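Local coordinates for hypothetical protein PG1100 (Porphyromonas gingivalis, PDB 1ZBS) that is of unknown function but probably acts as an N-acetylglucosamine kinase of the ASKHA (acetate and sugar kinase, Hsc70, actin) superfamily, at residues T12-A17 and G24-S29; D108-A113 and P234-H239. All coordinates share one frame; numbering follows the deposited sequence.

How the contacts relate
From the N terminus, strand 2-7 leads into strand 11-18, which turns back into strand 21-29; contact 1 closes this short hairpin over only six residues, at the edge of the first five-stranded sheet. Contact 2 opens later in the chain and spans 120 residues, mostly helical, to set strand 111-116 beside strand 238-241 in the interior of the second sheet. The two loops follow in series, neither enclosing nor crossing the other. The centres of contacts 1 and 2 lie about 27 Å apart and their nearest atoms about 17 Å. Both sheets have strand order 3-2-1-4-5, as in ASKHA-type kinases, and helix 271-280, after the last strand of the second sheet, returns to pack on contact 1.

Contact 1 of 2, residues T12-A17 and G24-S29; sequences TDWCIA and GRFQTS
Arg25 takes hold of Asp13 side-on: NH2 reaches OD1 at 3.0 Å and NE reaches OD2 at 3.2 Å, each oxygen being met on its syn side. The carboxylate and guanidinium planes are 21° apart, so the two flat groups are nearly coplanar. A bend in the arginine chain (chi2 56°) places Arg25 CD 3.2 Å from Trp14 O. This is the looser side of the hairpin, with Arg25 exposed and Asp13 partly so, although helix 271-280 covers Cys15 and touches Arg25.

The other face is packed far more closely. Trp14 lays its CB 3.7 Å from Phe26 CD1, and the Phe26 ring continues toward the side chain of Ile16; helix 38-53 packs on all three. At the far end Thr12 and Thr28 stand side by side, pointing the same way. The Thr28 methyl is modelled in the indole plane by Trp14 NE1, too close to be trusted, and its placement is doubtful. Sound antiparallel bonds join this pair, Thr12 N to Thr28 O and Thr28 N to Thr12 O, both 3.1 Å, while those between Trp14 and Phe26 are weak. The chemistry thus differs across the hairpin: the Asp13-Arg25 charge pair can stay near water, whereas the opposite face presents largely apolar groups packed against helix 38-53.

Contact 2 of 2, residues D108-A113 and P234-H239; sequences DSEGIA and PDLPLH
Ile112 O accepts the backbone N-H of His239 at 3.1 Å, in a nearly straight bond (163° at the hydrogen) with the donor almost in line with the carbonyl. One residue further on, Ala113 CA comes 3.5 Å from His239 O in a CA-H...O contact, and the parallel pairing continues as His239 bonds to the backbone of Cys114. His239 CB lies 3.6 Å from Ile112 O, and the imidazole ND1 is bonded to Ser265 OG on the next strand.

Before the strands pair, Leu236 packs against the other segment. Its CG rests 3.7 Å from Gly111 CA, where no side chain intervenes, and CD2 lies 4.1 Å from Glu110 CG. The extended Glu110 chain crosses Leu236 at about a right angle and ends in a salt bridge to Arg233, which also pairs with Asp235. Deeper in, Ile112 CD1 meets Leu238 CD1 at 4.4 Å, and both side chains pack on Val228 of helix 210-229. In this protein a long, largely helical insertion separates the two strands in sequence. A mixed five-stranded sheet of order 3-2-1-4-5, its first and fourth strands paired in parallel as here, is characteristic of the ribonuclease H-like fold of ASKHA domains.

Contact 1 of 2, residues T12-A17 and G24-S29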
ATOM      1  N   THR A  12     -14.307 -16.068  11.292  1.00 55.07           N
ATOM      2  CA  THR A  12     -15.189 -16.975  10.566  1.00 52.92           C
ATOM      3  C   THR A  12     -16.493 -17.132  11.332  1.00 52.24           C
ATOM      4  O   THR A  12     -16.482 -17.490  12.506  1.00 52.34           O
ATOM      5  CB  THR A  12     -14.561 -18.358  10.396  1.00 51.33           C
ATOM      6  OG1 THR A  12     -13.228 -18.217   9.894  1.00 53.43           O
ATOM      7  CG2 THR A  12     -15.380 -19.193   9.422  1.00 50.90           C
ATOM      8  N   ASP A  13     -17.614 -16.859  10.673  1.00 50.98           N
ATOM      9  CA  ASP A  13     -18.913 -16.977  11.321  1.00 49.88           C
ATOM     10  C   ASP A  13     -19.575 -18.316  10.987  1.00 48.10           C
ATOM     11  O   ASP A  13     -19.728 -18.669   9.819  1.00 48.18           O
ATOM     12  CB  ASP A  13     -19.822 -15.826  10.892  1.00 50.57           C
ATOM     13  CG  ASP A  13     -21.046 -15.698  11.774  1.00 52.59           C
ATOM     14  OD1 ASP A  13     -21.861 -14.779  11.534  1.00 53.43           O
ATOM     15  OD2 ASP A  13     -21.192 -16.518  12.709  1.00 51.44           O
ATOM     16  N   TRP A  14     -19.960 -19.056  12.022  1.00 47.27           N
ATOM     17  CA  TRP A  14     -20.595 -20.354  11.843  1.00 44.97           C
ATOM     18  C   TRP A  14     -22.041 -20.380  12.336  1.00 46.88           C
ATOM     19  O   TRP A  14     -22.433 -19.603  13.218  1.00 46.96           O
ATOM     20  CB  TRP A  14     -19.825 -21.446  12.595  1.00 41.53           C
ATOM     21  CG  TRP A  14     -18.455 -21.737  12.084  1.00 39.24           C
ATOM     22  CD1 TRP A  14     -17.283 -21.200  12.527  1.00 38.13           C
ATOM     23  CD2 TRP A  14     -18.106 -22.661  11.047  1.00 38.08           C
ATOM     24  NE1 TRP A  14     -16.220 -21.739  11.834  1.00 36.66           N
ATOM     25  CE2 TRP A  14     -16.698 -22.638  10.917  1.00 37.66           C
ATOM     26  CE3 TRP A  14     -18.845 -23.509  10.217  1.00 37.54           C
ATOM     27  CZ2 TRP A  14     -16.016 -23.429   9.990  1.00 37.14           C
ATOM     28  CZ3 TRP A  14     -18.166 -24.301   9.289  1.00 37.84           C
ATOM     29  CH2 TRP A  14     -16.764 -24.252   9.185  1.00 37.92           C
ATOM     30  N   CYS A  15     -22.827 -21.293  11.767  1.00 47.22           N
ATOM     31  CA  CYS A  15     -24.221 -21.465  12.160  1.00 46.63           C
ATOM     32  C   CYS A  15     -24.754 -22.854  11.849  1.00 45.81           C
ATOM     33  O   CYS A  15     -24.602 -23.363  10.738  1.00 44.27           O
ATOM     34  CB  CYS A  15     -25.122 -20.433  11.482  1.00 46.48           C
ATOM     35  SG  CYS A  15     -26.899 -20.797  11.681  1.00 48.28           S
ATOM     36  N   ILE A  16     -25.369 -23.467  12.853  1.00 46.02           N
ATOM     37  CA  ILE A  16     -25.969 -24.781  12.698  1.00 46.10           C
ATOM     38  C   ILE A  16     -27.464 -24.522  12.546  1.00 45.34           C
ATOM     39  O   ILE A  16     -28.135 -24.153  13.505  1.00 44.78           O
ATOM     40  CB  ILE A  16     -25.716 -25.672  13.934  1.00 46.25           C
ATOM     41  CG1 ILE A  16     -24.225 -25.982  14.059  1.00 47.35           C
ATOM     42  CG2 ILE A  16     -26.497 -26.967  13.813  1.00 47.63           C
ATOM     43  CD1 ILE A  16     -23.889 -26.896  15.219  1.00 47.50           C
ATOM     44  N   ALA A  17     -27.973 -24.697  11.332  1.00 45.37           N
ATOM     45  CA  ALA A  17     -29.385 -24.469  11.051  1.00 45.93           C
ATOM     46  C   ALA A  17     -30.147 -25.764  10.769  1.00 47.06           C
ATOM     47  O   ALA A  17     -29.560 -26.787  10.414  1.00 46.22           O
ATOM     48  CB  ALA A  17     -29.528 -23.519   9.863  1.00 43.50           C
ATOM     49  N   GLY A  24     -27.677 -23.008  16.195  1.00 48.47           N
ATOM     50  CA  GLY A  24     -26.352 -22.696  16.705  1.00 50.17           C
ATOM     51  C   GLY A  24     -25.732 -21.517  15.964  1.00 51.42           C
ATOM     52  O   GLY A  24     -26.080 -21.248  14.814  1.00 52.23           O
ATOM     53  N   ARG A  25     -24.816 -20.811  16.622  1.00 47.87           N
ATOM     54  CA  ARG A  25     -24.152 -19.659  16.028  1.00 48.78           C
ATOM     55  C   ARG A  25     -22.812 -19.496  16.772  1.00 51.49           C
ATOM     56  O   ARG A  25     -22.751 -18.921  17.862  1.00 51.33           O
ATOM     57  CB  ARG A  25     -25.079 -18.430  16.167  1.00 46.76           C
ATOM     58  CG  ARG A  25     -24.807 -17.217  15.253  1.00 43.80           C
ATOM     59  CD  ARG A  25     -24.797 -17.519  13.738  1.00 42.92           C
ATOM     60  NE  ARG A  25     -24.415 -16.330  12.956  1.00 38.91           N
ATOM     61  CZ  ARG A  25     -25.220 -15.296  12.707  1.00 38.05           C
ATOM     62  NH1 ARG A  25     -26.466 -15.303  13.170  1.00 38.05           N
ATOM     63  NH2 ARG A  25     -24.772 -14.234  12.035  1.00 31.65           N
ATOM     64  N   PHE A  26     -21.749 -20.048  16.183  1.00 56.52           N
ATOM     65  CA  PHE A  26     -20.403 -20.010  16.771  1.00 59.45           C
ATOM     66  C   PHE A  26     -19.607 -18.831  16.243  1.00 59.50           C
ATOM     67  O   PHE A  26     -20.038 -18.132  15.327  1.00 60.01           O
ATOM     68  CB  PHE A  26     -19.637 -21.297  16.438  1.00 59.60           C
ATOM     69  CG  PHE A  26     -20.462 -22.536  16.568  1.00 65.52           C
ATOM     70  CD1 PHE A  26     -20.388 -23.536  15.607  1.00 67.28           C
ATOM     71  CD2 PHE A  26     -21.335 -22.696  17.643  1.00 68.55           C
ATOM     72  CE1 PHE A  26     -21.175 -24.675  15.707  1.00 68.70           C
ATOM     73  CE2 PHE A  26     -22.127 -23.830  17.759  1.00 68.98           C
ATOM     74  CZ  PHE A  26     -22.049 -24.822  16.790  1.00 68.70           C
ATOM     75  N   GLN A  27     -18.424 -18.634  16.808  1.00 58.14           N
ATOM     76  CA  GLN A  27     -17.561 -17.533  16.406  1.00 58.49           C
ATOM     77  C   GLN A  27     -16.103 -17.982  16.467  1.00 58.92           C
ATOM     78  O   GLN A  27     -15.526 -18.058  17.548  1.00 60.17           O
ATOM     79  CB  GLN A  27     -17.763 -16.353  17.365  1.00 60.17           C
ATOM     80  CG  GLN A  27     -17.702 -14.969  16.730  1.00 57.80           C
ATOM     81  CD  GLN A  27     -19.031 -14.567  16.109  1.00 59.27           C
ATOM     82  OE1 GLN A  27     -19.331 -14.910  14.958  1.00 61.47           O
ATOM     83  NE2 GLN A  27     -19.844 -13.842  16.878  1.00 61.46           N
ATOM     84  N   THR A  28     -15.516 -18.296  15.317  1.00 60.84           N
ATOM     85  CA  THR A  28     -14.119 -18.702  15.282  1.00 61.80           C
ATOM     86  C   THR A  28     -13.368 -17.662  14.464  1.00 62.18           C
ATOM     87  O   THR A  28     -13.858 -16.548  14.280  1.00 62.00           O
ATOM     88  CB  THR A  28     -13.932 -20.084  14.627  1.00 61.18           C
ATOM     89  OG1 THR A  28     -12.573 -20.505  14.791  1.00 65.14           O
ATOM     90  CG2 THR A  28     -14.241 -20.020  13.148  1.00 59.58           C
ATOM     91  N   SER A  29     -12.193 -18.014  13.960  1.00 62.09           N
ATOM     92  CA  SER A  29     -11.436 -17.048  13.181  1.00 64.06           C
ATOM     93  C   SER A  29     -10.639 -17.660  12.040  1.00 64.19           C
ATOM     94  O   SER A  29     -10.599 -18.879  11.866  1.00 64.84           O
ATOM     95  CB  SER A  29     -10.495 -16.268  14.104  1.00 64.07           C
ATOM     96  OG  SER A  29     -11.212 -15.647  15.159  1.00 63.89           O
TER

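Contact 2 of 2, residues D108-A113 and P234-H239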
ATOM      1  N   ASP A 108     -31.854 -16.028  -5.825  1.00 52.68           N
ATOM      2  CA  ASP A 108     -31.867 -16.856  -7.019  1.00 54.55           C
ATOM      3  C   ASP A 108     -32.119 -16.007  -8.259  1.00 54.95           C
ATOM      4  O   ASP A 108     -32.449 -16.525  -9.325  1.00 54.83           O
ATOM      5  CB  ASP A 108     -32.951 -17.924  -6.881  1.00 57.67           C
ATOM      6  CG  ASP A 108     -34.318 -17.328  -6.595  1.00 61.12           C
ATOM      7  OD1 ASP A 108     -34.847 -16.614  -7.476  1.00 61.43           O
ATOM      8  OD2 ASP A 108     -34.862 -17.560  -5.490  1.00 63.92           O
ATOM      9  N   SER A 109     -31.949 -14.698  -8.113  1.00 54.48           N
ATOM     10  CA  SER A 109     -32.168 -13.773  -9.212  1.00 53.52           C
ATOM     11  C   SER A 109     -30.884 -13.074  -9.648  1.00 52.15           C
ATOM     12  O   SER A 109     -29.904 -13.031  -8.906  1.00 50.62           O
ATOM     13  CB  SER A 109     -33.201 -12.728  -8.802  1.00 55.24           C
ATOM     14  OG  SER A 109     -32.779 -12.048  -7.628  1.00 58.60           O
ATOM     15  N   GLU A 110     -30.916 -12.520 -10.855  1.00 50.88           N
ATOM     16  CA  GLU A 110     -29.781 -11.807 -11.442  1.00 49.17           C
ATOM     17  C   GLU A 110     -29.495 -10.502 -10.686  1.00 47.01           C
ATOM     18  O   GLU A 110     -30.412  -9.858 -10.180  1.00 46.96           O
ATOM     19  CB  GLU A 110     -30.089 -11.517 -12.919  1.00 49.61           C
ATOM     20  CG  GLU A 110     -29.038 -10.689 -13.643  1.00 54.57           C
ATOM     21  CD  GLU A 110     -29.420 -10.357 -15.080  1.00 56.02           C
ATOM     22  OE1 GLU A 110     -30.567  -9.906 -15.311  1.00 57.68           O
ATOM     23  OE2 GLU A 110     -28.565 -10.531 -15.979  1.00 56.71           O
ATOM     24  N   GLY A 111     -28.223 -10.115 -10.605  1.00 44.78           N
ATOM     25  CA  GLY A 111     -27.876  -8.888  -9.906  1.00 41.43           C
ATOM     26  C   GLY A 111     -26.390  -8.693  -9.645  1.00 37.86           C
ATOM     27  O   GLY A 111     -25.566  -9.526 -10.022  1.00 37.62           O
ATOM     28  N   ILE A 112     -26.048  -7.581  -9.000  1.00 35.67           N
ATOM     29  CA  ILE A 112     -24.664  -7.273  -8.675  1.00 33.54           C
ATOM     30  C   ILE A 112     -24.495  -7.318  -7.171  1.00 33.39           C
ATOM     31  O   ILE A 112     -25.194  -6.611  -6.444  1.00 32.94           O
ATOM     32  CB  ILE A 112     -24.265  -5.877  -9.179  1.00 33.93           C
ATOM     33  CG1 ILE A 112     -24.317  -5.843 -10.706  1.00 32.64           C
ATOM     34  CG2 ILE A 112     -22.866  -5.515  -8.674  1.00 33.24           C
ATOM     35  CD1 ILE A 112     -24.194  -4.451 -11.300  1.00 32.06           C
ATOM     36  N   ALA A 113     -23.576  -8.163  -6.710  1.00 32.54           N
ATOM     37  CA  ALA A 113     -23.309  -8.318  -5.282  1.00 30.80           C
ATOM     38  C   ALA A 113     -21.935  -7.759  -4.931  1.00 30.05           C
ATOM     39  O   ALA A 113     -20.932  -8.070  -5.582  1.00 29.48           O
ATOM     40  CB  ALA A 113     -23.395  -9.796  -4.894  1.00 30.76           C
ATOM     41  N   PRO A 234     -26.640  -0.923 -15.205  1.00 39.64           N
ATOM     42  CA  PRO A 234     -27.247  -0.003 -14.236  1.00 42.52           C
ATOM     43  C   PRO A 234     -28.734  -0.246 -14.012  1.00 43.72           C
ATOM     44  O   PRO A 234     -29.415   0.550 -13.368  1.00 44.70           O
ATOM     45  CB  PRO A 234     -26.971   1.367 -14.842  1.00 41.06           C
ATOM     46  CG  PRO A 234     -27.053   1.084 -16.303  1.00 40.61           C
ATOM     47  CD  PRO A 234     -26.242  -0.194 -16.420  1.00 39.29           C
ATOM     48  N   ASP A 235     -29.243  -1.335 -14.573  1.00 44.06           N
ATOM     49  CA  ASP A 235     -30.644  -1.690 -14.401  1.00 43.53           C
ATOM     50  C   ASP A 235     -30.724  -2.551 -13.151  1.00 41.95           C
ATOM     51  O   ASP A 235     -31.747  -2.585 -12.465  1.00 42.13           O
ATOM     52  CB  ASP A 235     -31.153  -2.463 -15.620  1.00 44.63           C
ATOM     53  CG  ASP A 235     -30.142  -3.452 -16.143  1.00 43.07           C
ATOM     54  OD1 ASP A 235     -29.023  -3.017 -16.492  1.00 40.90           O
ATOM     55  OD2 ASP A 235     -30.457  -4.667 -16.215  1.00 44.44           O
ATOM     56  N   LEU A 236     -29.624  -3.245 -12.863  1.00 40.63           N
ATOM     57  CA  LEU A 236     -29.545  -4.105 -11.687  1.00 39.04           C
ATOM     58  C   LEU A 236     -29.261  -3.300 -10.436  1.00 37.10           C
ATOM     59  O   LEU A 236     -28.353  -2.476 -10.409  1.00 36.22           O
ATOM     60  CB  LEU A 236     -28.451  -5.151 -11.860  1.00 39.80           C
ATOM     61  CG  LEU A 236     -28.788  -6.446 -12.591  1.00 40.29           C
ATOM     62  CD1 LEU A 236     -29.944  -6.252 -13.562  1.00 39.72           C
ATOM     63  CD2 LEU A 236     -27.522  -6.920 -13.319  1.00 38.34           C
ATOM     64  N   PRO A 237     -30.052  -3.520  -9.381  1.00 39.44           N
ATOM     65  CA  PRO A 237     -29.857  -2.799  -8.119  1.00 38.66           C
ATOM     66  C   PRO A 237     -28.615  -3.344  -7.401  1.00 36.81           C
ATOM     67  O   PRO A 237     -28.329  -4.538  -7.472  1.00 38.66           O
ATOM     68  CB  PRO A 237     -31.145  -3.094  -7.360  1.00 38.26           C
ATOM     69  CG  PRO A 237     -31.468  -4.488  -7.806  1.00 39.70           C
ATOM     70  CD  PRO A 237     -31.241  -4.388  -9.309  1.00 39.30           C
ATOM     71  N   LEU A 238     -27.882  -2.470  -6.718  1.00 36.23           N
ATOM     72  CA  LEU A 238     -26.668  -2.871  -5.998  1.00 33.29           C
ATOM     73  C   LEU A 238     -26.932  -3.471  -4.618  1.00 31.37           C
ATOM     74  O   LEU A 238     -27.557  -2.847  -3.764  1.00 29.54           O
ATOM     75  CB  LEU A 238     -25.735  -1.669  -5.843  1.00 31.85           C
ATOM     76  CG  LEU A 238     -24.801  -1.302  -6.997  1.00 33.68           C
ATOM     77  CD1 LEU A 238     -25.497  -1.472  -8.327  1.00 31.61           C
ATOM     78  CD2 LEU A 238     -24.309   0.130  -6.811  1.00 30.78           C
ATOM     79  N   HIS A 239     -26.441  -4.683  -4.406  1.00 29.51           N
ATOM     80  CA  HIS A 239     -26.597  -5.357  -3.130  1.00 29.60           C
ATOM     81  C   HIS A 239     -25.241  -5.374  -2.442  1.00 29.80           C
ATOM     82  O   HIS A 239     -24.232  -5.706  -3.063  1.00 31.83           O
ATOM     83  CB  HIS A 239     -27.114  -6.777  -3.347  1.00 30.02           C
ATOM     84  CG  HIS A 239     -28.542  -6.827  -3.794  1.00 31.04           C
ATOM     85  ND1 HIS A 239     -29.591  -6.509  -2.959  1.00 30.00           N
ATOM     86  CD2 HIS A 239     -29.094  -7.127  -4.993  1.00 29.65           C
ATOM     87  CE1 HIS A 239     -30.727  -6.610  -3.624  1.00 29.52           C
ATOM     88  NE2 HIS A 239     -30.453  -6.983  -4.861  1.00 31.51           N
TER